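Local coordinates for chorismate mutase and shikimate 5-dehydrogenase fusion protein (Clostridium acetobutylicum, PDB 3FBT) that probably catalyses the reversible NADPH-linked reduction of 3-dehydroshikimate to shikimate through the dehydrogenase part present here, in a natural fusion with a chorismate mutase, at residues L174-C185 with V203-I214; K93-T104 with Q243-D253. One frame throughout, in Å; residues are numbered along the deposited sequence.

Interaction 1: L174-C185 with V203-I214; sequences LSNLKGDVIINC and VVAKFSSAVDLI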
loop_
_atom_site.group_PDB
_atom_site.type_symbol
_atom_site.label_atom_id
_atom_site.label_comp_id
_atom_site.label_asym_id
_atom_site.label_seq_id
_atom_site.Cartn_x
_atom_site.Cartn_y
_atom_site.Cartn_z
ATOM N N LEU A 174 30.924 5.381 -35.685
ATOM C CA LEU A 174 29.831 4.457 -35.958
ATOM C C LEU A 174 29.476 4.678 -37.403
ATOM O O LEU A 174 29.070 3.754 -38.100
ATOM C CB LEU A 174 28.594 4.803 -35.117
ATOM C CG LEU A 174 27.281 4.094 -35.507
ATOM C CD1 LEU A 174 27.402 2.568 -35.281
ATOM C CD2 LEU A 174 26.145 4.612 -34.709
ATOM N N SER A 175 29.588 5.929 -37.846
ATOM C CA SER A 175 29.206 6.250 -39.211
ATOM C C SER A 175 30.035 5.514 -40.286
ATOM O O SER A 175 29.612 5.436 -41.439
ATOM C CB SER A 175 29.127 7.768 -39.428
ATOM O OG SER A 175 30.400 8.284 -39.694
ATOM N N ASN A 176 31.176 4.943 -39.897
ATOM C CA ASN A 176 31.930 4.029 -40.747
ATOM C C ASN A 176 31.626 2.529 -40.519
ATOM O O ASN A 176 32.290 1.677 -41.098
ATOM C CB ASN A 176 33.442 4.204 -40.518
ATOM C CG ASN A 176 33.905 5.633 -40.691
ATOM O OD1 ASN A 176 33.552 6.287 -41.660
ATOM N ND2 ASN A 176 34.684 6.133 -39.734
ATOM N N LEU A 177 30.653 2.189 -39.670
ATOM C CA LEU A 177 30.449 0.773 -39.365
ATOM C C LEU A 177 29.191 0.172 -40.039
ATOM O O LEU A 177 28.154 0.814 -40.124
ATOM C CB LEU A 177 30.438 0.521 -37.874
ATOM C CG LEU A 177 30.852 -0.947 -37.697
ATOM C CD1 LEU A 177 32.278 -1.050 -37.134
ATOM C CD2 LEU A 177 29.833 -1.745 -36.868
ATOM N N LYS A 178 29.277 -1.072 -40.525
ATOM C CA LYS A 178 28.039 -1.713 -40.982
ATOM C C LYS A 178 27.730 -2.924 -40.076
ATOM O O LYS A 178 28.645 -3.557 -39.526
ATOM C CB LYS A 178 28.130 -2.053 -42.474
ATOM C CG LYS A 178 26.898 -2.676 -43.052
ATOM C CD LYS A 178 27.127 -2.965 -44.534
ATOM C CE LYS A 178 26.818 -1.732 -45.339
ATOM N NZ LYS A 178 25.408 -1.871 -45.797
ATOM N N GLY A 179 26.444 -3.219 -39.864
ATOM C CA GLY A 179 26.110 -4.351 -39.014
ATOM C C GLY A 179 24.700 -4.876 -39.188
ATOM O O GLY A 179 23.973 -4.448 -40.047
ATOM N N ASP A 180 24.315 -5.779 -38.314
ATOM C CA ASP A 180 23.034 -6.468 -38.403
ATOM C C ASP A 180 21.939 -5.810 -37.567
ATOM O O ASP A 180 20.887 -5.469 -38.089
ATOM C CB ASP A 180 23.294 -7.903 -37.965
ATOM C CG ASP A 180 24.403 -8.591 -38.830
ATOM O OD1 ASP A 180 24.273 -8.491 -40.066
ATOM O OD2 ASP A 180 25.401 -9.216 -38.305
ATOM N N VAL A 181 22.194 -5.628 -36.265
ATOM C CA VAL A 181 21.185 -5.152 -35.316
ATOM C C VAL A 181 21.678 -3.902 -34.587
ATOM O O VAL A 181 22.782 -3.908 -34.052
ATOM C CB VAL A 181 20.891 -6.264 -34.268
ATOM C CG1 VAL A 181 19.976 -5.771 -33.204
ATOM C CG2 VAL A 181 20.300 -7.551 -34.965
ATOM N N ILE A 182 20.872 -2.843 -34.591
ATOM C CA ILE A 182 21.216 -1.610 -33.910
ATOM C C ILE A 182 20.081 -1.244 -32.931
ATOM O O ILE A 182 18.895 -1.243 -33.289
ATOM C CB ILE A 182 21.485 -0.412 -34.918
ATOM C CG1 ILE A 182 21.736 0.902 -34.199
ATOM C CG2 ILE A 182 20.341 -0.223 -35.900
ATOM C CD1 ILE A 182 21.888 2.153 -35.182
ATOM N N ILE A 183 20.482 -0.943 -31.697
ATOM C CA ILE A 183 19.558 -0.839 -30.554
ATOM C C ILE A 183 19.732 0.507 -29.849
ATOM O O ILE A 183 20.826 0.823 -29.384
ATOM C CB ILE A 183 19.857 -1.966 -29.551
ATOM C CG1 ILE A 183 19.772 -3.329 -30.249
ATOM C CG2 ILE A 183 18.892 -1.887 -28.310
ATOM C CD1 ILE A 183 20.657 -4.352 -29.627
ATOM N N ASN A 184 18.669 1.273 -29.744
ATOM C CA ASN A 184 18.705 2.536 -29.056
ATOM C C ASN A 184 18.439 2.349 -27.577
ATOM O O ASN A 184 17.368 1.911 -27.188
ATOM C CB ASN A 184 17.605 3.430 -29.565
ATOM C CG ASN A 184 17.608 4.727 -28.860
ATOM O OD1 ASN A 184 18.681 5.306 -28.675
ATOM N ND2 ASN A 184 16.420 5.200 -28.404
ATOM N N CYS A 185 19.416 2.670 -26.752
ATOM C CA CYS A 185 19.232 2.656 -25.314
ATOM C C CYS A 185 19.286 4.075 -24.724
ATOM O O CYS A 185 19.300 4.234 -23.506
ATOM C CB CYS A 185 20.343 1.790 -24.706
ATOM S SG CYS A 185 19.978 0.052 -24.875
ATOM N N VAL A 203 22.719 6.042 -41.137
ATOM C CA VAL A 203 23.310 5.022 -40.255
ATOM C C VAL A 203 22.340 3.887 -40.069
ATOM O O VAL A 203 22.688 2.689 -40.176
ATOM C CB VAL A 203 23.815 5.562 -38.906
ATOM C CG1 VAL A 203 24.283 4.414 -38.083
ATOM C CG2 VAL A 203 24.979 6.611 -39.132
ATOM N N VAL A 204 21.109 4.257 -39.806
ATOM C CA VAL A 204 20.100 3.266 -39.618
ATOM C C VAL A 204 20.145 2.339 -40.817
ATOM O O VAL A 204 20.041 1.131 -40.666
ATOM C CB VAL A 204 18.724 3.909 -39.539
ATOM C CG1 VAL A 204 17.623 2.859 -39.279
ATOM C CG2 VAL A 204 18.713 5.024 -38.510
ATOM N N ALA A 205 20.371 2.915 -42.002
ATOM C CA ALA A 205 20.194 2.172 -43.279
ATOM C C ALA A 205 21.182 1.087 -43.495
ATOM O O ALA A 205 21.041 0.294 -44.410
ATOM C CB ALA A 205 20.206 3.124 -44.483
ATOM N N LYS A 206 22.184 1.009 -42.648
ATOM C CA LYS A 206 23.182 -0.003 -42.833
ATOM C C LYS A 206 22.922 -1.185 -41.987
ATOM O O LYS A 206 23.791 -2.017 -41.853
ATOM C CB LYS A 206 24.589 0.504 -42.504
ATOM C CG LYS A 206 24.890 1.856 -43.072
ATOM C CD LYS A 206 26.354 2.122 -42.742
ATOM C CE LYS A 206 26.730 3.620 -42.738
ATOM N NZ LYS A 206 28.199 3.616 -42.826
ATOM N N PHE A 207 21.752 -1.308 -41.395
ATOM C CA PHE A 207 21.575 -2.485 -40.507
ATOM C C PHE A 207 20.389 -3.228 -41.031
ATOM O O PHE A 207 19.644 -2.691 -41.808
ATOM C CB PHE A 207 21.353 -2.000 -39.055
ATOM C CG PHE A 207 22.579 -1.410 -38.444
ATOM C CD1 PHE A 207 23.372 -2.156 -37.596
ATOM C CD2 PHE A 207 22.979 -0.122 -38.768
ATOM C CE1 PHE A 207 24.532 -1.625 -37.063
ATOM C CE2 PHE A 207 24.133 0.411 -38.233
ATOM C CZ PHE A 207 24.896 -0.332 -37.396
ATOM N N SER A 208 20.158 -4.448 -40.604
ATOM C CA SER A 208 18.898 -5.061 -41.065
ATOM C C SER A 208 17.787 -5.171 -39.995
ATOM O O SER A 208 16.694 -5.594 -40.316
ATOM C CB SER A 208 19.181 -6.404 -41.666
ATOM O OG SER A 208 19.840 -7.152 -40.681
ATOM N N SER A 209 18.067 -4.798 -38.738
ATOM C CA SER A 209 17.024 -4.603 -37.702
ATOM C C SER A 209 17.281 -3.377 -36.789
ATOM O O SER A 209 18.394 -3.179 -36.317
ATOM C CB SER A 209 16.981 -5.815 -36.837
ATOM O OG SER A 209 16.399 -6.846 -37.550
ATOM N N ALA A 210 16.249 -2.570 -36.549
ATOM C CA ALA A 210 16.347 -1.462 -35.684
ATOM C C ALA A 210 15.465 -1.795 -34.487
ATOM O O ALA A 210 14.294 -2.038 -34.724
ATOM C CB ALA A 210 15.788 -0.237 -36.385
ATOM N N VAL A 211 16.001 -1.789 -33.247
ATOM C CA VAL A 211 15.232 -1.977 -31.982
ATOM C C VAL A 211 15.327 -0.679 -31.115
ATOM O O VAL A 211 16.421 -0.300 -30.685
ATOM C CB VAL A 211 15.775 -3.191 -31.114
ATOM C CG1 VAL A 211 14.863 -3.509 -29.815
ATOM C CG2 VAL A 211 15.927 -4.467 -31.925
ATOM N N ASP A 212 14.224 0.006 -30.876
ATOM C CA ASP A 212 14.207 1.105 -29.909
ATOM C C ASP A 212 13.549 0.654 -28.594
ATOM O O ASP A 212 12.475 0.089 -28.601
ATOM C CB ASP A 212 13.414 2.280 -30.441
ATOM C CG ASP A 212 13.838 3.597 -29.789
ATOM O OD1 ASP A 212 14.327 3.541 -28.643
ATOM O OD2 ASP A 212 13.743 4.688 -30.446
ATOM N N LEU A 213 14.173 0.904 -27.459
ATOM C CA LEU A 213 13.540 0.528 -26.177
ATOM C C LEU A 213 12.476 1.538 -25.755
ATOM O O LEU A 213 11.718 1.288 -24.827
ATOM C CB LEU A 213 14.552 0.374 -25.044
ATOM C CG LEU A 213 15.249 -0.921 -24.742
ATOM C CD1 LEU A 213 15.973 -1.433 -25.992
ATOM C CD2 LEU A 213 16.194 -0.525 -23.679
ATOM N N ILE A 214 12.433 2.680 -26.422
ATOM C CA ILE A 214 11.312 3.591 -26.340
ATOM C C ILE A 214 10.028 3.018 -26.959
ATOM O O ILE A 214 10.067 2.421 -28.064
ATOM C CB ILE A 214 11.672 4.838 -27.104
ATOM C CG1 ILE A 214 12.941 5.453 -26.454
ATOM C CG2 ILE A 214 10.409 5.805 -27.204
ATOM C CD1 ILE A 214 13.630 6.532 -27.326
#

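Interaction 2: K93-T104 with Q243-D253; sequences KFSREGISGFNT and QAAASEEIWND. With SO4 (sulfate ion), chain G.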
loop_
_atom_site.group_PDB
_atom_site.type_symbol
_atom_site.label_atom_id
_atom_site.label_comp_id
_atom_site.label_asym_id
_atom_site.label_seq_id
_atom_site.Cartn_x
_atom_site.Cartn_y
_atom_site.Cartn_z
ATOM N N LYS A 93 11.749 -9.189 -4.408
ATOM C CA LYS A 93 10.825 -10.195 -3.892
ATOM C C LYS A 93 10.961 -10.228 -2.364
ATOM O O LYS A 93 12.070 -10.306 -1.827
ATOM C CB LYS A 93 11.209 -11.566 -4.413
ATOM C CG LYS A 93 10.172 -12.723 -4.094
ATOM C CD LYS A 93 10.789 -14.106 -4.559
ATOM C CE LYS A 93 9.872 -15.335 -4.263
ATOM N NZ LYS A 93 8.458 -14.945 -4.636
ATOM N N PHE A 94 9.844 -10.094 -1.679
ATOM C CA PHE A 94 9.854 -10.091 -0.223
ATOM C C PHE A 94 9.556 -11.489 0.229
ATOM O O PHE A 94 8.641 -12.133 -0.283
ATOM C CB PHE A 94 8.778 -9.130 0.290
ATOM C CG PHE A 94 9.133 -7.692 0.036
ATOM C CD1 PHE A 94 9.811 -6.957 0.999
ATOM C CD2 PHE A 94 8.882 -7.116 -1.194
ATOM C CE1 PHE A 94 10.181 -5.649 0.800
ATOM C CE2 PHE A 94 9.262 -5.780 -1.443
ATOM C CZ PHE A 94 9.920 -5.032 -0.479
ATOM N N SER A 95 10.313 -12.020 1.166
ATOM C CA SER A 95 9.824 -13.267 1.786
ATOM C C SER A 95 10.219 -13.300 3.251
ATOM O O SER A 95 10.707 -12.328 3.760
ATOM C CB SER A 95 10.326 -14.488 1.009
ATOM O OG SER A 95 11.674 -14.698 1.355
ATOM N N ARG A 96 9.996 -14.439 3.920
ATOM C CA ARG A 96 10.478 -14.655 5.330
ATOM C C ARG A 96 11.893 -14.194 5.638
ATOM O O ARG A 96 12.128 -13.381 6.533
ATOM C CB ARG A 96 10.360 -16.150 5.681
ATOM N N GLU A 97 12.871 -14.701 4.915
ATOM C CA GLU A 97 14.229 -14.208 5.138
ATOM C C GLU A 97 14.373 -12.669 5.072
ATOM O O GLU A 97 15.109 -12.063 5.865
ATOM C CB GLU A 97 15.198 -14.841 4.153
ATOM C CG GLU A 97 14.908 -16.294 3.774
ATOM C CD GLU A 97 16.126 -16.951 3.120
ATOM O OE1 GLU A 97 17.243 -16.370 3.243
ATOM O OE2 GLU A 97 15.976 -18.039 2.501
ATOM N N GLY A 98 13.660 -12.015 4.158
ATOM C CA GLY A 98 13.966 -10.602 3.842
ATOM C C GLY A 98 13.753 -10.349 2.349
ATOM O O GLY A 98 12.827 -10.861 1.764
ATOM N N ILE A 99 14.610 -9.564 1.714
ATOM C CA ILE A 99 14.296 -9.114 0.353
ATOM C C ILE A 99 15.337 -9.688 -0.591
ATOM O O ILE A 99 16.523 -9.669 -0.319
ATOM C CB ILE A 99 14.276 -7.591 0.291
ATOM C CG1 ILE A 99 13.459 -7.037 1.456
ATOM C CG2 ILE A 99 13.661 -7.050 -1.033
ATOM C CD1 ILE A 99 13.922 -5.669 1.864
ATOM N N SER A 100 14.911 -10.261 -1.694
ATOM C CA SER A 100 15.929 -10.635 -2.655
ATOM C C SER A 100 15.653 -9.949 -4.014
ATOM O O SER A 100 14.576 -9.329 -4.233
ATOM C CB SER A 100 16.006 -12.137 -2.805
ATOM O OG SER A 100 14.755 -12.542 -3.195
ATOM N N GLY A 101 16.630 -10.062 -4.898
ATOM C CA GLY A 101 16.681 -9.144 -6.063
ATOM C C GLY A 101 16.819 -9.875 -7.367
ATOM O O GLY A 101 17.506 -10.913 -7.430
ATOM N N PHE A 102 16.163 -9.340 -8.394
ATOM C CA PHE A 102 16.200 -9.873 -9.747
ATOM C C PHE A 102 16.323 -8.741 -10.707
ATOM O O PHE A 102 16.202 -7.583 -10.339
ATOM C CB PHE A 102 14.903 -10.644 -10.058
ATOM C CG PHE A 102 14.672 -11.789 -9.068
ATOM C CD1 PHE A 102 14.982 -13.079 -9.412
ATOM C CD2 PHE A 102 14.239 -11.525 -7.755
ATOM C CE1 PHE A 102 14.799 -14.142 -8.470
ATOM C CE2 PHE A 102 14.035 -12.576 -6.824
ATOM C CZ PHE A 102 14.320 -13.874 -7.188
ATOM N N ASN A 103 16.445 -9.109 -11.970
ATOM C CA ASN A 103 16.480 -8.168 -13.031
ATOM C C ASN A 103 15.623 -8.660 -14.130
ATOM O O ASN A 103 16.003 -9.583 -14.831
ATOM C CB ASN A 103 17.910 -7.987 -13.561
ATOM C CG ASN A 103 17.988 -6.804 -14.506
ATOM O OD1 ASN A 103 17.323 -6.784 -15.509
ATOM N ND2 ASN A 103 18.699 -5.776 -14.114
ATOM N N THR A 104 14.452 -8.048 -14.307
ATOM C CA THR A 104 13.526 -8.473 -15.356
ATOM C C THR A 104 13.537 -7.559 -16.608
ATOM O O THR A 104 12.809 -7.826 -17.514
ATOM C CB THR A 104 12.083 -8.473 -14.812
ATOM O OG1 THR A 104 11.809 -7.152 -14.415
ATOM C CG2 THR A 104 11.950 -9.431 -13.548
ATOM N N GLN A 243 8.434 -7.322 -19.196
ATOM C CA GLN A 243 9.100 -7.077 -17.935
ATOM C C GLN A 243 8.066 -7.001 -16.809
ATOM O O GLN A 243 8.295 -7.508 -15.765
ATOM C CB GLN A 243 10.000 -5.834 -17.978
ATOM C CG GLN A 243 10.737 -5.567 -16.712
ATOM C CD GLN A 243 9.979 -4.544 -15.815
ATOM O OE1 GLN A 243 9.489 -4.868 -14.698
ATOM N NE2 GLN A 243 9.921 -3.313 -16.288
ATOM N N ALA A 244 6.940 -6.374 -17.020
ATOM C CA ALA A 244 5.984 -6.323 -15.919
ATOM C C ALA A 244 5.410 -7.770 -15.576
ATOM O O ALA A 244 5.299 -8.166 -14.392
ATOM C CB ALA A 244 4.892 -5.339 -16.278
ATOM N N ALA A 245 5.065 -8.553 -16.627
ATOM C CA ALA A 245 4.621 -9.968 -16.445
ATOM C C ALA A 245 5.646 -10.758 -15.663
ATOM O O ALA A 245 5.369 -11.505 -14.670
ATOM C CB ALA A 245 4.333 -10.670 -17.855
ATOM N N ALA A 246 6.887 -10.578 -16.054
ATOM C CA ALA A 246 7.918 -11.331 -15.361
ATOM C C ALA A 246 8.073 -10.896 -13.879
ATOM O O ALA A 246 8.427 -11.696 -13.041
ATOM C CB ALA A 246 9.280 -11.284 -16.137
ATOM N N SER A 247 7.872 -9.623 -13.563
ATOM C CA SER A 247 7.979 -9.251 -12.165
ATOM C C SER A 247 6.905 -9.961 -11.398
ATOM O O SER A 247 7.157 -10.420 -10.265
ATOM C CB SER A 247 7.908 -7.694 -11.962
ATOM O OG SER A 247 9.043 -7.125 -12.642
ATOM N N GLU A 248 5.705 -9.997 -11.996
ATOM C CA GLU A 248 4.521 -10.483 -11.289
ATOM C C GLU A 248 4.691 -11.981 -11.084
ATOM O O GLU A 248 4.195 -12.519 -10.058
ATOM C CB GLU A 248 3.233 -10.244 -12.070
ATOM C CG GLU A 248 2.725 -8.810 -12.067
ATOM C CD GLU A 248 2.362 -8.278 -10.689
ATOM O OE1 GLU A 248 2.147 -9.081 -9.727
ATOM O OE2 GLU A 248 2.305 -7.028 -10.555
ATOM N N GLU A 249 5.372 -12.633 -12.058
ATOM C CA GLU A 249 5.682 -14.068 -11.959
ATOM C C GLU A 249 6.563 -14.292 -10.775
ATOM O O GLU A 249 6.352 -15.211 -10.013
ATOM C CB GLU A 249 6.373 -14.620 -13.223
ATOM C CG GLU A 249 5.456 -14.604 -14.535
ATOM C CD GLU A 249 6.233 -15.079 -15.798
ATOM O OE1 GLU A 249 5.585 -15.494 -16.771
ATOM O OE2 GLU A 249 7.493 -15.075 -15.824
ATOM N N ILE A 250 7.596 -13.472 -10.609
ATOM C CA ILE A 250 8.463 -13.714 -9.494
ATOM C C ILE A 250 7.800 -13.375 -8.126
ATOM O O ILE A 250 8.011 -14.078 -7.116
ATOM C CB ILE A 250 9.747 -12.905 -9.672
ATOM C CG1 ILE A 250 10.634 -13.458 -10.843
ATOM C CG2 ILE A 250 10.443 -12.770 -8.361
ATOM C CD1 ILE A 250 11.582 -12.322 -11.470
ATOM N N TRP A 251 7.011 -12.292 -8.079
ATOM C CA TRP A 251 6.340 -11.883 -6.839
ATOM C C TRP A 251 5.315 -12.938 -6.360
ATOM O O TRP A 251 5.262 -13.285 -5.200
ATOM C CB TRP A 251 5.616 -10.499 -6.982
ATOM C CG TRP A 251 6.597 -9.343 -7.228
ATOM C CD1 TRP A 251 7.836 -9.224 -6.744
ATOM C CD2 TRP A 251 6.332 -8.131 -7.994
ATOM N NE1 TRP A 251 8.410 -8.004 -7.221
ATOM C CE2 TRP A 251 7.487 -7.358 -7.996
ATOM C CE3 TRP A 251 5.217 -7.664 -8.690
ATOM C CZ2 TRP A 251 7.555 -6.108 -8.642
ATOM C CZ3 TRP A 251 5.280 -6.475 -9.328
ATOM C CH2 TRP A 251 6.445 -5.703 -9.318
ATOM N N ASN A 252 4.482 -13.381 -7.278
ATOM C CA ASN A 252 3.396 -14.221 -6.943
ATOM C C ASN A 252 3.644 -15.683 -7.254
ATOM O O ASN A 252 2.736 -16.482 -7.133
ATOM C CB ASN A 252 2.185 -13.720 -7.670
ATOM C CG ASN A 252 1.926 -12.276 -7.345
ATOM O OD1 ASN A 252 1.786 -11.927 -6.172
ATOM N ND2 ASN A 252 1.970 -11.406 -8.360
ATOM N N ASP A 253 4.871 -16.031 -7.615
ATOM C CA ASP A 253 5.239 -17.416 -7.977
ATOM C C ASP A 253 4.190 -18.046 -8.834
ATOM O O ASP A 253 3.627 -19.100 -8.452
ATOM C CB ASP A 253 5.450 -18.236 -6.714
ATOM C CG ASP A 253 6.757 -17.868 -6.026
ATOM O OD1 ASP A 253 7.786 -17.870 -6.746
ATOM O OD2 ASP A 253 6.778 -17.546 -4.805
HETATM S S SO4 G . 16.456 -12.707 -13.530
HETATM O O1 SO4 G . 17.301 -12.577 -14.743
HETATM O O2 SO4 G . 16.960 -11.761 -12.541
HETATM O O3 SO4 G . 15.101 -12.444 -14.038
HETATM O O4 SO4 G . 16.273 -14.078 -13.010
#

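Interaction 1: L174-C185 with V203-I214
Asn184 and Asp212 both carry CG swung across from the backbone N (chi1 179° and -156°), which lays the two side chains alongside each other at the end of adjacent parallel strands in the Rossmann-type nucleotide-binding domain. Strands 181-184 and 209-212, joined by a beta-alpha-beta crossover through helix 201-204, zip up through Ile182 N to Ser209 O, Val211 N to Ile182 O and Asn184 N to Val211 O. Where the pairing begins, Asp180 O takes both Ser208 N (2.8 Å) and Ser209 N (3.0 Å), and Ser208 OG adds a third donor.

Phe207, with CG beside its backbone N (chi1 -70°), turns its ring so that Ile182 CB lies over one face in a CH-pi contact, 3.8 Å from the ring centroid, and Gly179 N over the rim of the opposite face. Farther out, the extended chain of Lys206 carries NZ to Ser175 O, 2.7 Å away and well above that carbonyl's plane. At the other end, Leu213, a predicted NADP(+) contact, lays CD1 on Ile183 CG2. Asp212 OD1 is gripped from opposite faces of the carboxylate: Asn184 ND2 at 2.7 Å, and Ile214 N at 3.0 Å, closing an Asx turn.

Interaction 2: K93-T104 with Q243-D253
Lys93 NZ and Ile250 O meet at 2.7 Å near the C-terminal end of helix 237-252, which packs here against the beta hairpin of strands 91-94 and 99-102 in the substrate-binding domain. The lysine chain runs straight until a bend at chi4 (43°), and the same NZ forms a salt bridge with Asp253 OD2 at 3.1 Å, coming from above the carboxylate plane. Two bonds therefore fix the ammonium beside a helix end, whose carbonyls probably favour its positive charge.

Ile250 uses both branches: CG2 lies over one face of the Phe102 ring in strand 99-102, 4.1 Å from its centroid, while CD1 meets CG2 of Thr104, just past that strand, tip to tip at 3.6 Å. Thr104 also brings OG1 within 3.3 Å of Ser247 OG and packs it against CG of Gln243, a predicted shikimate-binding residue.

In the next shell, Thr91 bonds to Thr104 OG1 and Asn63 to Ser247 OG, while Asn90, also predicted to bind shikimate, holds Thr104 N. Asn103 OD1 caps Tyr106 N at the start of the following helix. A sulfate ion, probably from the crystallisation liquor, is hydrogen-bonded to Ser80 OG and, through O2, accepts from Asn103 N at 2.8 Å.

Overall arrangement
The two contacts belong to different domains, with centres about 33 Å apart and nearest atoms about 10 Å apart. Interaction 1 joins neighbouring strands of the parallel sheet, so backbone hydrogen bonds dominate; just over half of its touching residues are buried, and the exposed ones lie in the turns and loops before the strands. Interaction 2 sets a helix against a hairpin of the mixed sheet, buries less surface, and relies on side chains, from a salt bridge at its outer end to buried hydroxyls at the other. Helix 105-115 ties them together: it follows directly after Thr104, and its Phe109 packs on Ile183 and Leu213. Each includes a residue of a different predicted site, NADP(+) in interaction 1, shikimate in interaction 2.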